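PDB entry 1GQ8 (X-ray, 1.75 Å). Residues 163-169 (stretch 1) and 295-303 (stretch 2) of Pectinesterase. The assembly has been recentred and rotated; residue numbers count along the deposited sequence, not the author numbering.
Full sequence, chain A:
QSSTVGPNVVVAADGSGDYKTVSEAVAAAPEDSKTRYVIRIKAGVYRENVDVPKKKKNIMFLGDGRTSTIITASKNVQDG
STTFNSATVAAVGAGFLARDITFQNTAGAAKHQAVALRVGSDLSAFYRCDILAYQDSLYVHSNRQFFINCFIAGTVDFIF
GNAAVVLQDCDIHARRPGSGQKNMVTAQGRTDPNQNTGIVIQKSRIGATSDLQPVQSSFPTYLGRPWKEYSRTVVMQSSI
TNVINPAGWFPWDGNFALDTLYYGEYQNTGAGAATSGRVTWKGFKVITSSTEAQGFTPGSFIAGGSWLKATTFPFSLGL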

ATOM      1  N   ALA A 163      -9.438  -0.209  -4.300  1.00  6.46           N
ATOM      2  CA  ALA A 163      -9.497   1.223  -4.017  1.00  6.07           C
ATOM      3  C   ALA A 163      -8.959   1.968  -5.239  1.00  6.50           C
ATOM      4  O   ALA A 163      -8.532   1.340  -6.210  1.00  5.58           O
ATOM      5  CB  ALA A 163      -8.636   1.548  -2.801  1.00  9.21           C
ATOM      6  N   ALA A 164      -9.017   3.301  -5.197  1.00  6.15           N
ATOM      7  CA  ALA A 164      -8.457   4.153  -6.252  1.00  4.85           C
ATOM      8  C   ALA A 164      -7.247   4.741  -5.525  1.00  5.26           C
ATOM      9  O   ALA A 164      -7.398   5.646  -4.701  1.00  6.98           O
ATOM     10  CB  ALA A 164      -9.436   5.262  -6.643  1.00  6.20           C
ATOM     11  N   VAL A 165      -6.053   4.223  -5.816  1.00  5.00           N
ATOM     12  CA  VAL A 165      -4.848   4.667  -5.118  1.00  4.83           C
ATOM     13  C   VAL A 165      -3.623   4.983  -5.979  1.00  5.32           C
ATOM     14  O   VAL A 165      -3.397   4.356  -7.016  1.00  3.60           O
ATOM     15  CB  VAL A 165      -4.435   3.599  -4.062  1.00  6.02           C
ATOM     16  CG1 VAL A 165      -4.194   2.259  -4.755  1.00  6.64           C
ATOM     17  CG2 VAL A 165      -3.183   4.039  -3.307  1.00  7.71           C
ATOM     18  N   VAL A 166      -2.846   5.973  -5.533  1.00  4.54           N
ATOM     19  CA  VAL A 166      -1.604   6.367  -6.200  1.00  4.58           C
ATOM     20  C   VAL A 166      -0.466   6.328  -5.174  1.00  5.55           C
ATOM     21  O   VAL A 166      -0.585   6.902  -4.090  1.00  5.67           O
ATOM     22  CB  VAL A 166      -1.654   7.813  -6.773  1.00  4.33           C
ATOM     23  CG1 VAL A 166      -0.307   8.155  -7.410  1.00  5.93           C
ATOM     24  CG2 VAL A 166      -2.768   7.949  -7.804  1.00  4.99           C
ATOM     25  N   LEU A 167       0.619   5.634  -5.510  1.00  4.26           N
ATOM     26  CA  LEU A 167       1.796   5.562  -4.640  1.00  3.69           C
ATOM     27  C   LEU A 167       2.895   6.332  -5.387  1.00  4.55           C
ATOM     28  O   LEU A 167       3.376   5.883  -6.433  1.00  4.64           O
ATOM     29  CB  LEU A 167       2.202   4.099  -4.399  1.00  4.36           C
ATOM     30  CG  LEU A 167       1.143   3.233  -3.699  1.00  3.76           C
ATOM     31  CD1 LEU A 167       0.352   2.439  -4.740  1.00  5.50           C
ATOM     32  CD2 LEU A 167       1.815   2.280  -2.713  1.00  3.95           C
ATOM     33  N   GLN A 168       3.276   7.488  -4.839  1.00  3.36           N
ATOM     34  CA  GLN A 168       4.260   8.400  -5.446  1.00  4.53           C
ATOM     35  C   GLN A 168       5.589   8.507  -4.678  1.00  4.82           C
ATOM     36  O   GLN A 168       5.592   8.657  -3.461  1.00  3.90           O
ATOM     37  CB  GLN A 168       3.612   9.794  -5.555  1.00  5.45           C
ATOM     38  CG  GLN A 168       4.297  10.817  -6.468  1.00  6.42           C
ATOM     39  CD  GLN A 168       3.560  12.158  -6.493  1.00  6.30           C
ATOM     40  OE1 GLN A 168       3.730  12.994  -5.601  1.00  7.36           O
ATOM     41  NE2 GLN A 168       2.724  12.357  -7.509  1.00  5.44           N
ATOM     42  N   ASP A 169       6.712   8.438  -5.398  1.00  4.55           N
ATOM     43  CA  ASP A 169       8.044   8.546  -4.789  1.00  4.36           C
ATOM     44  C   ASP A 169       8.226   7.568  -3.620  1.00  4.49           C
ATOM     45  O   ASP A 169       8.743   7.932  -2.560  1.00  3.47           O
ATOM     46  CB  ASP A 169       8.277  10.000  -4.327  1.00  7.08           C
ATOM     47  CG  ASP A 169       9.727  10.281  -3.918  1.00 11.87           C
ATOM     48  OD1 ASP A 169      10.652   9.590  -4.394  1.00 10.76           O
ATOM     49  OD2 ASP A 169       9.946  11.227  -3.128  1.00 15.51           O
ATOM     50  N   GLY A 295      -3.831  10.948 -17.111  1.00  3.86           N
ATOM     51  CA  GLY A 295      -5.107  10.599 -16.505  1.00  5.09           C
ATOM     52  C   GLY A 295      -4.954   9.839 -15.199  1.00  5.43           C
ATOM     53  O   GLY A 295      -5.864   9.828 -14.367  1.00  5.69           O
ATOM     54  N   PHE A 296      -3.794   9.212 -15.015  1.00  5.23           N
ATOM     55  CA  PHE A 296      -3.521   8.427 -13.814  1.00  4.91           C
ATOM     56  C   PHE A 296      -2.774   9.183 -12.704  1.00  4.90           C
ATOM     57  O   PHE A 296      -2.456   8.597 -11.667  1.00  4.98           O
ATOM     58  CB  PHE A 296      -2.751   7.154 -14.202  1.00  4.05           C
ATOM     59  CG  PHE A 296      -3.580   6.163 -14.988  1.00  5.06           C
ATOM     60  CD1 PHE A 296      -4.524   5.363 -14.347  1.00  5.06           C
ATOM     61  CD2 PHE A 296      -3.437   6.052 -16.371  1.00  5.20           C
ATOM     62  CE1 PHE A 296      -5.316   4.468 -15.068  1.00  5.52           C
ATOM     63  CE2 PHE A 296      -4.228   5.157 -17.104  1.00  4.01           C
ATOM     64  CZ  PHE A 296      -5.167   4.365 -16.450  1.00  5.94           C
ATOM     65  N   THR A 297      -2.498  10.473 -12.915  1.00  4.21           N
ATOM     66  CA  THR A 297      -1.807  11.284 -11.904  1.00  4.85           C
ATOM     67  C   THR A 297      -2.800  11.723 -10.806  1.00  5.57           C
ATOM     68  O   THR A 297      -4.011  11.749 -11.030  1.00  5.45           O
ATOM     69  CB  THR A 297      -1.112  12.528 -12.546  1.00  5.27           C
ATOM     70  OG1 THR A 297      -2.077  13.331 -13.239  1.00  7.23           O
ATOM     71  CG2 THR A 297      -0.031  12.085 -13.530  1.00  6.60           C
ATOM     72  N   PRO A 298      -2.298  12.077  -9.606  1.00  5.52           N
ATOM     73  CA  PRO A 298      -3.166  12.494  -8.491  1.00  5.91           C
ATOM     74  C   PRO A 298      -4.291  13.494  -8.785  1.00  5.78           C
ATOM     75  O   PRO A 298      -5.437  13.281  -8.386  1.00  6.08           O
ATOM     76  CB  PRO A 298      -2.169  13.028  -7.460  1.00  6.70           C
ATOM     77  CG  PRO A 298      -0.958  12.175  -7.700  1.00  4.61           C
ATOM     78  CD  PRO A 298      -0.877  12.160  -9.218  1.00  4.89           C
ATOM     79  N   GLY A 299      -3.969  14.583  -9.473  1.00  5.83           N
ATOM     80  CA  GLY A 299      -4.978  15.584  -9.772  1.00  4.95           C
ATOM     81  C   GLY A 299      -6.145  15.099 -10.612  1.00  6.21           C
ATOM     82  O   GLY A 299      -7.264  15.608 -10.480  1.00  6.16           O
ATOM     83  N   SER A 300      -5.893  14.113 -11.468  1.00  5.92           N
ATOM     84  CA  SER A 300      -6.922  13.570 -12.353  1.00  7.71           C
ATOM     85  C   SER A 300      -7.548  12.243 -11.909  1.00  8.45           C
ATOM     86  O   SER A 300      -8.711  11.976 -12.224  1.00  9.99           O
ATOM     87  CB  SER A 300      -6.350  13.384 -13.767  1.00  8.17           C
ATOM     88  OG  SER A 300      -5.883  14.608 -14.320  1.00 10.62           O
ATOM     89  N   PHE A 301      -6.795  11.419 -11.180  1.00  8.03           N
ATOM     90  CA  PHE A 301      -7.288  10.105 -10.753  1.00  7.79           C
ATOM     91  C   PHE A 301      -7.967  10.058  -9.376  1.00  7.64           C
ATOM     92  O   PHE A 301      -8.886   9.256  -9.168  1.00  8.15           O
ATOM     93  CB  PHE A 301      -6.132   9.086 -10.799  1.00  7.46           C
ATOM     94  CG  PHE A 301      -6.579   7.642 -10.818  1.00  6.78           C
ATOM     95  CD1 PHE A 301      -7.367   7.152 -11.861  1.00  7.93           C
ATOM     96  CD2 PHE A 301      -6.186   6.764  -9.810  1.00  7.74           C
ATOM     97  CE1 PHE A 301      -7.756   5.807 -11.901  1.00  6.56           C
ATOM     98  CE2 PHE A 301      -6.570   5.413  -9.837  1.00  6.61           C
ATOM     99  CZ  PHE A 301      -7.355   4.936 -10.883  1.00  7.57           C
ATOM    100  N   ILE A 302      -7.521  10.897  -8.440  1.00  6.75           N
ATOM    101  CA  ILE A 302      -8.110  10.923  -7.100  1.00  7.49           C
ATOM    102  C   ILE A 302      -8.496  12.324  -6.603  1.00  7.91           C
ATOM    103  O   ILE A 302      -8.509  12.574  -5.395  1.00  7.74           O
ATOM    104  CB  ILE A 302      -7.170  10.267  -6.044  1.00  6.83           C
ATOM    105  CG1 ILE A 302      -5.789  10.926  -6.083  1.00  7.55           C
ATOM    106  CG2 ILE A 302      -7.076   8.764  -6.295  1.00  7.29           C
ATOM    107  CD1 ILE A 302      -4.848  10.472  -4.966  1.00  7.32           C
ATOM    108  N   ALA A 303      -8.808  13.225  -7.535  1.00  6.19           N
ATOM    109  CA  ALA A 303      -9.221  14.595  -7.200  1.00  7.00           C
ATOM    110  C   ALA A 303      -8.291  15.290  -6.204  1.00  7.10           C
ATOM    111  O   ALA A 303      -8.754  16.013  -5.317  1.00  6.63           O
ATOM    112  CB  ALA A 303     -10.655  14.579  -6.646  1.00  5.82           C
TER

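The two stretches are held together by a small, almost wholly apolar packing of a β-strand against a short helix and its flanking residues, with no hydrogen bond between them and 308 Å² of surface buried in total. Strand alternation sets the pattern: Ala 164, Val 166 and Gln 168 direct their CA-to-CB bonds toward the second stretch, whereas that of Val 165 points away.

Val 166 is the centre of the contact and has the largest covered area. With chi1 in the t rotamer, its two methyl groups reach different partners: CG1 lies 4.1 Å from CG of Pro 298, while CG2 is 4.1 Å from CD2 of Phe 301 and 4.3 Å from CD1 of Ile 302. A branched side chain thus meets three apolar residues at once. The same CG2 approaches the carbonyl O of Phe 296 at 3.9 Å, and this oxygen is buried without a polar partner in the model.

Ala 164 packs against Phe 301 and Ile 302 through its backbone as well as its methyl: its CA is 4.2 Å from CE2 of Phe 301 and its O is 3.5 Å from CG2 of Ile 302; its CB lies 4.2 Å from that same methyl. Phe 301, whose CA-to-CB bond points toward the strand and whose chi1 is t, presents the edge of its ring to Val 165 N, CE2 standing 4.2 Å from that nitrogen.

At the other end, Gln 168 NE2 packs 3.7 Å from CG of Pro 298, a van der Waals contact with an aliphatic carbon; the amide's OE1 and NE2 are hydrogen-bonded elsewhere in the structure. The helical turn is secured internally by backbone hydrogen bonds from Phe 301 N to Thr 297 O (2.8 Å) and from Ile 302 N to Pro 298 O (3.2 Å).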